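Local coordinates for DUF5751 domain-containing protein (Sulfolobus tokodaii, PDB 2RBG) that is of unknown function, a small archaeal DUF5751-family protein that folds around a five-stranded parallel sheet with flanking helices and assembles as a dimer, at residues Cys94-Glu97 / Asn98-Phe101; Ile118-Phe121 / Cys122-Leu125. One frame throughout, in Å; residues are numbered along the deposited sequence.

Contact 1. Residues Cys94-Glu97 / Asn98-Phe101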
ATOM      1  N   CYS A  94       0.989   9.641   4.403  1.00  9.58           N
ATOM      2  CA  CYS A  94       0.325  10.885   4.032  1.00 11.58           C
ATOM      3  C   CYS A  94      -1.104  10.584   3.607  1.00 11.27           C
ATOM      4  O   CYS A  94      -1.474   9.420   3.423  1.00 12.83           O
ATOM      5  CB  CYS A  94       1.050  11.570   2.864  1.00 11.71           C
ATOM      6  SG  CYS A  94       0.650  10.917   1.203  1.00 12.06           S
ATOM      7  N   ASP A  95      -1.917  11.630   3.498  1.00 13.29           N
ATOM      8  CA  ASP A  95      -3.278  11.479   3.002  1.00 15.28           C
ATOM      9  C   ASP A  95      -3.305  12.271   1.693  1.00 15.81           C
ATOM     10  O   ASP A  95      -2.327  12.933   1.352  1.00 14.16           O
ATOM     11  CB  ASP A  95      -4.340  11.990   3.996  1.00 14.63           C
ATOM     12  CG  ASP A  95      -3.959  13.291   4.679  1.00 16.19           C
ATOM     13  OD1 ASP A  95      -3.142  14.058   4.134  1.00 16.16           O
ATOM     14  OD2 ASP A  95      -4.510  13.550   5.773  1.00 16.66           O
ATOM     15  N   ASP A  96      -4.404  12.196   0.948  1.00 18.96           N
ATOM     16  CA  ASP A  96      -4.488  12.895  -0.331  1.00 20.56           C
ATOM     17  C   ASP A  96      -4.141  14.377  -0.287  1.00 20.25           C
ATOM     18  O   ASP A  96      -3.465  14.885  -1.178  1.00 19.79           O
ATOM     19  CB  ASP A  96      -5.881  12.726  -0.938  1.00 25.74           C
ATOM     20  CG  ASP A  96      -6.125  11.325  -1.449  1.00 27.79           C
ATOM     21  OD1 ASP A  96      -5.246  10.792  -2.159  1.00 33.13           O
ATOM     22  OD2 ASP A  96      -7.197  10.763  -1.152  1.00 35.26           O
ATOM     23  N   GLU A  97      -4.608  15.066   0.746  1.00 20.92           N
ATOM     24  CA  GLU A  97      -4.355  16.494   0.889  1.00 22.17           C
ATOM     25  C   GLU A  97      -2.873  16.835   1.022  1.00 22.07           C
ATOM     26  O   GLU A  97      -2.468  17.966   0.758  1.00 21.21           O
ATOM     27  CB  GLU A  97      -5.109  17.044   2.103  1.00 25.44           C
ATOM     28  CG  GLU A  97      -6.622  17.074   1.950  1.00 37.78           C
ATOM     29  CD  GLU A  97      -7.213  15.706   1.662  1.00 43.22           C
ATOM     30  OE1 GLU A  97      -6.919  14.758   2.424  1.00 45.28           O
ATOM     31  OE2 GLU A  97      -7.977  15.581   0.679  1.00 42.89           O
ATOM     32  N   ASN A  98      -2.065  15.858   1.420  1.00 17.80           N
ATOM     33  CA  ASN A  98      -0.636  16.096   1.602  1.00 15.94           C
ATOM     34  C   ASN A  98       0.267  15.211   0.749  1.00 16.06           C
ATOM     35  O   ASN A  98       1.483  15.180   0.955  1.00 13.18           O
ATOM     36  CB  ASN A  98      -0.279  15.911   3.079  1.00 16.46           C
ATOM     37  CG  ASN A  98      -0.990  16.899   3.978  1.00 19.73           C
ATOM     38  OD1 ASN A  98      -0.664  18.087   3.993  1.00 23.19           O
ATOM     39  ND2 ASN A  98      -1.978  16.419   4.727  1.00 17.02           N
ATOM     40  N   LYS A  99      -0.316  14.508  -0.216  1.00 13.73           N
ATOM     41  CA  LYS A  99       0.453  13.611  -1.073  1.00 14.87           C
ATOM     42  C   LYS A  99       1.499  14.311  -1.940  1.00 14.96           C
ATOM     43  O   LYS A  99       2.624  13.825  -2.067  1.00 14.14           O
ATOM     44  CB  LYS A  99      -0.492  12.790  -1.956  1.00 16.79           C
ATOM     45  CG  LYS A  99       0.217  11.783  -2.848  1.00 18.70           C
ATOM     46  CD  LYS A  99      -0.765  10.790  -3.458  1.00 25.73           C
ATOM     47  CE  LYS A  99      -1.826  11.484  -4.290  1.00 30.36           C
ATOM     48  NZ  LYS A  99      -2.837  10.517  -4.803  1.00 34.03           N
ATOM     49  N   VAL A 100       1.137  15.439  -2.545  1.00 15.47           N
ATOM     50  CA  VAL A 100       2.086  16.173  -3.379  1.00 14.52           C
ATOM     51  C   VAL A 100       3.255  16.640  -2.515  1.00 13.62           C
ATOM     52  O   VAL A 100       4.419  16.511  -2.896  1.00 13.40           O
ATOM     53  CB  VAL A 100       1.424  17.407  -4.036  1.00 17.58           C
ATOM     54  CG1 VAL A 100       2.471  18.226  -4.783  1.00 14.99           C
ATOM     55  CG2 VAL A 100       0.330  16.959  -4.993  1.00 18.88           C
ATOM     56  N   PHE A 101       2.933  17.173  -1.343  1.00 14.49           N
ATOM     57  CA  PHE A 101       3.945  17.650  -0.413  1.00 16.41           C
ATOM     58  C   PHE A 101       4.889  16.526   0.011  1.00 16.42           C
ATOM     59  O   PHE A 101       6.106  16.626  -0.159  1.00 13.50           O
ATOM     60  CB  PHE A 101       3.278  18.243   0.825  1.00 16.85           C
ATOM     61  CG  PHE A 101       4.244  18.652   1.898  1.00 21.20           C
ATOM     62  CD1 PHE A 101       5.150  19.687   1.681  1.00 22.47           C
ATOM     63  CD2 PHE A 101       4.246  18.008   3.129  1.00 24.04           C
ATOM     64  CE1 PHE A 101       6.044  20.074   2.676  1.00 24.25           C
ATOM     65  CE2 PHE A 101       5.136  18.385   4.131  1.00 28.34           C
ATOM     66  CZ  PHE A 101       6.037  19.421   3.904  1.00 27.51           C
TER
HETATM   67  O   HOH W   1      -1.581  16.615  -2.325  1.00 21.65           O
HETATM   68  O   HOH W   2       0.280  18.207  -0.785  1.00 20.38           O
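The carboxylate of Asp95 and the amide of Asn98 run alongside each other, their planes only 22° apart. Asn98 ND2 donates to the syn lone pair of Asp95 OD1 over 2.7 Å, with the acceptor tilted 16° from the amide plane. Asp95 CG sits between its backbone N and carbonyl carbon (chi1 41°), which brings OD1 round to the amide, while OD2 is taken by Asn13 and Asn16. Asn98 OD1 accepts from Lys72, so this buried amide is used at both ends. Asn98 N also bonds to Asp95 O at 2.9 Å, closing the turn. With an alanine here, Asp95 OD1 would probably lose its ND2 donor and Lys72 one of its acceptors. Cys94 SG, in a disulfide with Cys122, packs 3.5 Å from Lys99 CA. Lys99 NZ donates a hydrogen bond to Leu125 O and adds a long salt bridge of 3.6 Å to Asp96 OD1; Asp96 OD2 pairs with Lys84 of the second subunit. Waters link Asp96 O to Val100 N and Glu97 O to Phe101 N. Asn98 holds the N-cap position without a side-chain capping bond, in a strand-to-helix turn of a parallel alpha/beta fold.

Contact 2. Residues Ile118-Phe121 / Cys122-Leu125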
ATOM      1  N   ILE A 118      10.428   0.739   3.821  1.00 11.74           N
ATOM      2  CA  ILE A 118       9.744  -0.430   4.369  1.00 13.36           C
ATOM      3  C   ILE A 118       8.258  -0.439   4.040  1.00 12.53           C
ATOM      4  O   ILE A 118       7.697  -1.472   3.675  1.00 12.37           O
ATOM      5  CB  ILE A 118       9.901  -0.484   5.901  1.00 14.81           C
ATOM      6  CG1 ILE A 118      11.382  -0.597   6.264  1.00 17.20           C
ATOM      7  CG2 ILE A 118       9.115  -1.664   6.472  1.00 16.33           C
ATOM      8  CD1 ILE A 118      11.655  -0.487   7.746  1.00 15.95           C
ATOM      9  N   LYS A 119       7.621   0.715   4.190  1.00  9.94           N
ATOM     10  CA  LYS A 119       6.198   0.848   3.906  1.00  8.83           C
ATOM     11  C   LYS A 119       5.919   2.283   3.509  1.00 12.00           C
ATOM     12  O   LYS A 119       6.419   3.216   4.133  1.00  9.96           O
ATOM     13  CB  LYS A 119       5.361   0.486   5.141  1.00 10.54           C
ATOM     14  CG  LYS A 119       3.848   0.741   4.990  1.00 12.68           C
ATOM     15  CD  LYS A 119       3.212  -0.136   3.916  1.00 12.97           C
ATOM     16  CE  LYS A 119       1.714   0.147   3.753  1.00  9.78           C
ATOM     17  NZ  LYS A 119       0.909  -0.326   4.919  1.00  9.17           N
ATOM     18  N   ASP A 120       5.133   2.448   2.454  1.00 11.88           N
ATOM     19  CA  ASP A 120       4.761   3.767   1.976  1.00 12.15           C
ATOM     20  C   ASP A 120       3.243   3.792   1.850  1.00 13.35           C
ATOM     21  O   ASP A 120       2.689   3.242   0.904  1.00 13.72           O
ATOM     22  CB  ASP A 120       5.398   4.045   0.609  1.00 13.47           C
ATOM     23  CG  ASP A 120       5.139   5.462   0.116  1.00 18.79           C
ATOM     24  OD1 ASP A 120       3.968   5.897   0.116  1.00 19.37           O
ATOM     25  OD2 ASP A 120       6.107   6.143  -0.278  1.00 26.90           O
ATOM     26  N   PHE A 121       2.572   4.379   2.833  1.00  9.12           N
ATOM     27  CA  PHE A 121       1.122   4.499   2.767  1.00  8.53           C
ATOM     28  C   PHE A 121       0.945   5.948   2.358  1.00 10.99           C
ATOM     29  O   PHE A 121       0.625   6.807   3.183  1.00 12.01           O
ATOM     30  CB  PHE A 121       0.473   4.265   4.130  1.00  8.25           C
ATOM     31  CG  PHE A 121      -1.022   4.127   4.064  1.00  9.71           C
ATOM     32  CD1 PHE A 121      -1.607   2.903   3.757  1.00  9.45           C
ATOM     33  CD2 PHE A 121      -1.843   5.228   4.268  1.00 13.08           C
ATOM     34  CE1 PHE A 121      -2.990   2.779   3.653  1.00 10.63           C
ATOM     35  CE2 PHE A 121      -3.230   5.116   4.164  1.00 11.99           C
ATOM     36  CZ  PHE A 121      -3.803   3.887   3.856  1.00 12.89           C
ATOM     37  N   CYS A 122       1.172   6.222   1.078  1.00 12.06           N
ATOM     38  CA  CYS A 122       1.080   7.585   0.593  1.00 13.91           C
ATOM     39  C   CYS A 122       1.029   7.715  -0.925  1.00 15.31           C
ATOM     40  O   CYS A 122      -0.023   8.001  -1.498  1.00 15.62           O
ATOM     41  CB  CYS A 122       2.271   8.379   1.141  1.00 13.84           C
ATOM     42  SG  CYS A 122       2.387  10.093   0.547  1.00 13.88           S
ATOM     43  N   ARG A 123       2.163   7.493  -1.576  1.00 16.09           N
ATOM     44  CA  ARG A 123       2.247   7.634  -3.026  1.00 18.40           C
ATOM     45  C   ARG A 123       1.323   6.768  -3.882  1.00 17.94           C
ATOM     46  O   ARG A 123       0.918   7.195  -4.964  1.00 17.65           O
ATOM     47  CB  ARG A 123       3.702   7.470  -3.467  1.00 19.65           C
ATOM     48  CG  ARG A 123       4.570   8.648  -3.024  1.00 28.18           C
ATOM     49  CD  ARG A 123       6.025   8.484  -3.419  1.00 29.84           C
ATOM     50  NE  ARG A 123       6.653   7.368  -2.719  1.00 32.33           N
ATOM     51  CZ  ARG A 123       7.913   6.989  -2.898  1.00 29.90           C
ATOM     52  NH1 ARG A 123       8.688   7.640  -3.755  1.00 27.70           N
ATOM     53  NH2 ARG A 123       8.400   5.961  -2.219  1.00 29.83           N
ATOM     54  N   LYS A 124       0.975   5.571  -3.415  1.00 13.84           N
ATOM     55  CA  LYS A 124       0.082   4.712  -4.193  1.00 12.49           C
ATOM     56  C   LYS A 124      -1.399   5.006  -3.931  1.00 10.77           C
ATOM     57  O   LYS A 124      -2.270   4.374  -4.527  1.00 12.23           O
ATOM     58  CB  LYS A 124       0.364   3.227  -3.916  1.00 15.02           C
ATOM     59  CG  LYS A 124       1.620   2.667  -4.595  1.00 17.86           C
ATOM     60  CD  LYS A 124       1.766   1.169  -4.327  1.00 21.21           C
ATOM     61  CE  LYS A 124       2.977   0.565  -5.035  1.00 24.54           C
ATOM     62  NZ  LYS A 124       3.070  -0.919  -4.825  1.00 21.46           N
ATOM     63  N   LEU A 125      -1.689   5.952  -3.042  1.00  9.74           N
ATOM     64  CA  LEU A 125      -3.079   6.299  -2.750  1.00 11.32           C
ATOM     65  C   LEU A 125      -3.701   7.002  -3.949  1.00 14.53           C
ATOM     66  O   LEU A 125      -3.077   7.867  -4.560  1.00 14.63           O
ATOM     67  CB  LEU A 125      -3.167   7.220  -1.532  1.00 11.72           C
ATOM     68  CG  LEU A 125      -2.890   6.609  -0.162  1.00 13.13           C
ATOM     69  CD1 LEU A 125      -2.806   7.722   0.870  1.00 13.14           C
ATOM     70  CD2 LEU A 125      -3.996   5.621   0.201  1.00 13.06           C
TER
HETATM   71  O   HOH W   3       2.161   4.232  -1.415  1.00 31.65           O
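Phe121 turns one face of its ring to Leu125, whose CD2 lies over it, 4.1 Å from Phe121 CZ. With CG anti to the backbone N (chi1 -169°), the ring is set so that this face meets the branched end of Leu125. An aromatic suits this place because its other neighbours are mixed: Tyr20 meets it ring to ring, Lys23 makes a cation-pi contact, and Ile77 of the second subunit packs on it. Asp120 points toward the turn and divides its carboxylate between two tasks. Its OD1 accepts from Arg123 N at 2.9 Å, on the syn side but 25° out of the carboxylate plane. OD2 receives Arg123 NE at 2.8 Å from above that plane, with a weaker second bond from Arg123 NH2 at 3.0 Å. The arginine passes across the acid roughly perpendicular to it, and its bend at chi3 (-66°) brings the guanidinium edge to the carboxylate. Beyond, Leu125 N bonds to Cys122 O at 3.1 Å, closing a type I turn, and water 3 joins Asp120 O to Lys124 N. Strand 117-121, outermost in the parallel sheet within this chain, ends here, and Cys122 is disulfide-bonded to Cys94. A short acid thus serves both backbone and side chain of one arginine; pairing the buried carboxylate with that charge probably offsets the cost of burying it and steadies its ionised form.

Overall arrangement
The two contacts follow in series along the chain, their centres 11 Å apart. Contact 1 runs from the end of strand 89-94 into helix 99-107; contact 2 covers the end of strand 117-121 and the turn after it. These strands are parallel neighbours in the sheet, 117-121 outermost within the chain, and since each contact follows its strand's end, both lie on the sheet's C-terminal side. The disulfide Cys94-Cys122 ties them covalently, and a probable hydrogen bond from Lys99 NZ to Leu125 O adds a second link. The C-terminal turn is thereby fastened to the end of strand 89-94 and the first turn of helix 99-107, while both contacts also reach the second subunit.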